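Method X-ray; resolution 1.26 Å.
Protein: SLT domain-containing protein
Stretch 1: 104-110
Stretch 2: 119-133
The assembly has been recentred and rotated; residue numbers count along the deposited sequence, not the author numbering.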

# COMPACT_ATOMS: atom_id res chain seq x y z
N ASN A 104 -0.66 14.21 2.13
CA ASN A 104 0.81 14.32 2.21
C ASN A 104 1.48 13.36 1.22
O ASN A 104 2.41 13.74 0.48
CB ASN A 104 1.33 14.16 3.65
CG ASN A 104 0.63 15.12 4.59
OD1 ASN A 104 0.78 16.34 4.47
ND2 ASN A 104 -0.21 14.57 5.46
N LEU A 105 0.94 12.12 1.13
CA LEU A 105 1.41 11.14 0.14
C LEU A 105 1.41 11.76 -1.28
O LEU A 105 2.37 11.59 -2.07
CB LEU A 105 0.51 9.89 0.20
CG LEU A 105 0.75 8.81 -0.87
CD1 LEU A 105 2.15 8.21 -0.76
CD2 LEU A 105 -0.29 7.70 -0.76
N LEU A 106 0.30 12.44 -1.61
CA LEU A 106 0.05 12.97 -2.97
C LEU A 106 0.77 14.31 -3.27
O LEU A 106 0.69 14.81 -4.38
CB LEU A 106 -1.47 13.06 -3.20
CG LEU A 106 -2.20 11.70 -3.28
CD1 LEU A 106 -3.69 11.86 -3.14
CD2 LEU A 106 -1.86 10.93 -4.54
N ASP A 107 1.50 14.85 -2.30
CA ASP A 107 2.38 16.05 -2.47
C ASP A 107 3.87 15.67 -2.61
O ASP A 107 4.70 16.54 -2.88
CB ASP A 107 2.22 17.06 -1.32
CG ASP A 107 0.99 17.97 -1.41
OD1 ASP A 107 0.50 18.19 -2.53
OD2 ASP A 107 0.55 18.45 -0.37
N VAL A 108 4.24 14.42 -2.35
CA VAL A 108 5.68 14.02 -2.43
C VAL A 108 6.12 13.90 -3.91
O VAL A 108 5.39 13.35 -4.73
CB VAL A 108 5.91 12.65 -1.72
CG1 VAL A 108 7.35 12.18 -1.81
CG2 VAL A 108 5.45 12.71 -0.30
N ILE A 109 7.32 14.35 -4.23
CA ILE A 109 7.95 14.01 -5.47
C ILE A 109 9.11 13.04 -5.09
O ILE A 109 10.16 13.43 -4.50
CB ILE A 109 8.53 15.22 -6.27
CG1 ILE A 109 7.39 16.17 -6.63
CG2 ILE A 109 9.33 14.81 -7.51
CD1 ILE A 109 7.81 17.47 -7.26
N PRO A 110 8.94 11.69 -5.23
CA PRO A 110 9.81 10.71 -4.57
C PRO A 110 11.23 10.61 -5.15
O PRO A 110 11.40 10.67 -6.40
CB PRO A 110 9.09 9.36 -4.70
CG PRO A 110 7.92 9.59 -5.51
CD PRO A 110 7.80 11.02 -5.89
N LYS A 119 8.26 9.24 -15.11
CA LYS A 119 7.55 10.48 -15.44
C LYS A 119 6.69 10.99 -14.26
O LYS A 119 5.82 11.84 -14.51
CB LYS A 119 6.72 10.31 -16.72
CG LYS A 119 7.51 10.05 -17.99
CD LYS A 119 6.61 9.94 -19.22
CE LYS A 119 7.40 9.90 -20.51
NZ LYS A 119 6.55 9.57 -21.68
N TYR A 120 6.96 10.56 -13.01
CA TYR A 120 6.10 10.93 -11.88
C TYR A 120 5.91 12.46 -11.78
O TYR A 120 4.82 12.94 -11.44
CB TYR A 120 6.67 10.35 -10.56
CG TYR A 120 5.67 10.33 -9.43
CD1 TYR A 120 5.52 11.43 -8.60
CD2 TYR A 120 4.86 9.22 -9.19
CE1 TYR A 120 4.57 11.45 -7.58
CE2 TYR A 120 3.88 9.25 -8.21
CZ TYR A 120 3.76 10.35 -7.36
OH TYR A 120 2.82 10.34 -6.35
N SER A 121 6.99 13.23 -11.95
CA SER A 121 6.91 14.69 -11.75
C SER A 121 5.97 15.38 -12.75
O SER A 121 5.63 16.55 -12.50
CB SER A 121 8.28 15.34 -11.79
OG SER A 121 8.85 15.25 -13.08
N SER A 122 5.60 14.70 -13.85
CA SER A 122 4.67 15.24 -14.87
C SER A 122 3.19 14.91 -14.60
O SER A 122 2.30 15.43 -15.30
CB SER A 122 5.03 14.73 -16.27
OG SER A 122 6.34 15.09 -16.63
N LEU A 123 2.90 14.06 -13.62
CA LEU A 123 1.53 13.56 -13.39
C LEU A 123 0.64 14.64 -12.75
O LEU A 123 1.07 15.35 -11.82
CB LEU A 123 1.56 12.30 -12.51
CG LEU A 123 2.31 11.09 -13.06
CD1 LEU A 123 2.19 9.91 -12.08
CD2 LEU A 123 1.82 10.68 -14.45
N SER A 124 -0.61 14.74 -13.20
CA SER A 124 -1.68 15.50 -12.54
C SER A 124 -2.07 14.85 -11.20
O SER A 124 -1.78 13.65 -10.96
CB SER A 124 -2.91 15.61 -13.46
OG SER A 124 -3.54 14.34 -13.55
N TYR A 125 -2.85 15.59 -10.40
CA TYR A 125 -3.41 15.01 -9.16
C TYR A 125 -4.23 13.74 -9.48
O TYR A 125 -4.07 12.72 -8.80
CB TYR A 125 -4.24 16.06 -8.41
CG TYR A 125 -4.78 15.61 -7.07
CD1 TYR A 125 -3.96 15.47 -5.96
CD2 TYR A 125 -6.14 15.37 -6.88
CE1 TYR A 125 -4.47 15.06 -4.73
CE2 TYR A 125 -6.65 14.98 -5.65
CZ TYR A 125 -5.82 14.81 -4.56
OH TYR A 125 -6.30 14.45 -3.32
N ALA A 126 -5.14 13.83 -10.46
CA ALA A 126 -5.98 12.64 -10.84
C ALA A 126 -5.12 11.44 -11.25
O ALA A 126 -5.43 10.30 -10.85
CB ALA A 126 -6.93 13.00 -11.96
N GLN A 127 -4.05 11.69 -12.02
CA GLN A 127 -3.13 10.62 -12.43
C GLN A 127 -2.37 10.01 -11.23
O GLN A 127 -2.14 8.79 -11.19
CB GLN A 127 -2.19 11.09 -13.55
CG GLN A 127 -2.85 11.39 -14.91
CD GLN A 127 -1.89 12.02 -15.89
OE1 GLN A 127 -1.10 12.92 -15.54
NE2 GLN A 127 -1.90 11.53 -17.13
N ARG A 128 -1.94 10.88 -10.28
CA ARG A 128 -1.25 10.34 -9.06
C ARG A 128 -2.22 9.44 -8.26
O ARG A 128 -1.76 8.43 -7.66
CB ARG A 128 -0.67 11.49 -8.20
CG ARG A 128 0.47 12.27 -8.87
CD ARG A 128 1.27 13.22 -7.97
NE ARG A 128 0.51 14.23 -7.26
CZ ARG A 128 0.19 15.45 -7.72
NH1 ARG A 128 0.37 15.76 -9.00
NH2 ARG A 128 -0.32 16.34 -6.86
N LYS A 129 -3.51 9.81 -8.18
CA LYS A 129 -4.49 8.94 -7.46
C LYS A 129 -4.64 7.59 -8.21
O LYS A 129 -4.72 6.52 -7.57
CB LYS A 129 -5.84 9.64 -7.26
CG LYS A 129 -5.76 10.82 -6.28
CD LYS A 129 -7.04 11.16 -5.52
CE LYS A 129 -8.23 11.48 -6.37
NZ LYS A 129 -9.46 11.85 -5.63
N GLN A 130 -4.71 7.62 -9.55
CA GLN A 130 -4.75 6.36 -10.33
C GLN A 130 -3.49 5.51 -10.06
O GLN A 130 -3.62 4.25 -9.94
CB GLN A 130 -4.92 6.66 -11.83
CG GLN A 130 -6.30 7.18 -12.22
CD GLN A 130 -6.36 7.61 -13.67
OE1 GLN A 130 -5.93 6.88 -14.57
NE2 GLN A 130 -6.92 8.78 -13.93
N TYR A 131 -2.30 6.13 -10.03
CA TYR A 131 -1.03 5.45 -9.78
C TYR A 131 -1.08 4.71 -8.42
O TYR A 131 -0.77 3.52 -8.30
CB TYR A 131 0.15 6.47 -9.82
CG TYR A 131 1.47 5.82 -9.46
CD1 TYR A 131 2.18 5.07 -10.38
CD2 TYR A 131 2.00 5.93 -8.18
CE1 TYR A 131 3.34 4.37 -10.05
CE2 TYR A 131 3.18 5.29 -7.84
CZ TYR A 131 3.86 4.50 -8.76
OH TYR A 131 5.00 3.82 -8.39
N TRP A 132 -1.42 5.47 -7.36
CA TRP A 132 -1.39 4.90 -6.00
C TRP A 132 -2.43 3.79 -5.82
O TRP A 132 -2.16 2.81 -5.10
CB TRP A 132 -1.45 6.00 -4.91
CG TRP A 132 -0.09 6.62 -4.73
CD1 TRP A 132 0.36 7.82 -5.23
CD2 TRP A 132 1.08 5.98 -4.17
NE1 TRP A 132 1.70 8.00 -4.96
CE2 TRP A 132 2.17 6.88 -4.30
CE3 TRP A 132 1.29 4.76 -3.54
CZ2 TRP A 132 3.46 6.52 -3.90
CZ3 TRP A 132 2.55 4.44 -3.08
CH2 TRP A 132 3.62 5.31 -3.26
N ALA A 133 -3.62 3.94 -6.42
CA ALA A 133 -4.61 2.81 -6.36
C ALA A 133 -4.04 1.54 -7.04
O ALA A 133 -4.19 0.43 -6.51
CB ALA A 133 -5.93 3.22 -6.93
O HOH W 1 2.90 12.29 -4.64
O HOH W 2 -1.48 17.61 -4.38

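Where a chain turns without regular secondary structure, some of its carbonyl groups lack a strong backbone partner, and side chains or waters can take that place. The contact between residues 104-110 and 119-133 of this SLT domain-containing protein illustrates the principle. The first stretch runs past a 3-10 segment and the helix beginning at Tyr 125, with Leu 106 nearest Arg 128 and Ile 109 nearest Ser 121.

The carbonyl of Leu 106 receives two donors from Arg 128: NE lies 2.9 Å from Leu 106 O, and NH2 makes a weak bond at 3.1 Å to the same oxygen, which sits near the guanidinium plane, at its edge. The remaining nitrogen turns back to its own stretch, Arg 128 NH1 donating weakly to Leu 123 O at 2.9 Å. A water extends the network, donating to Asp 107 OD1 and accepting a weak bond from Arg 128 NH2.

A second water solves a similar problem for two other carbonyls. It donates to Leu 105 O and Val 108 O, each 2.7 Å from the water oxygen, and accepts from Tyr 120 OH at 2.6 Å. With its proton committed to the water, Tyr 120 OH serves as acceptor for Trp 132 NE1, 2.9 Å away, so the phenol and the indole, both of buried residues, are satisfied.

Around these bonds, apolar side chains meet. Leu 105 CD1 rests over one face of the Trp 132 indole, 3.9 Å from the centroid of its six-membered ring, a CH-pi contact. Leu 106 covers more ground: its CD2 lies 3.9 Å from Trp 132 CD1, while its CD1 approaches Tyr 125 CE1 at 3.7 Å. Farther along, Pro 110 packs over a face of Tyr 120, its CD 3.6 Å from Tyr 120 CD1.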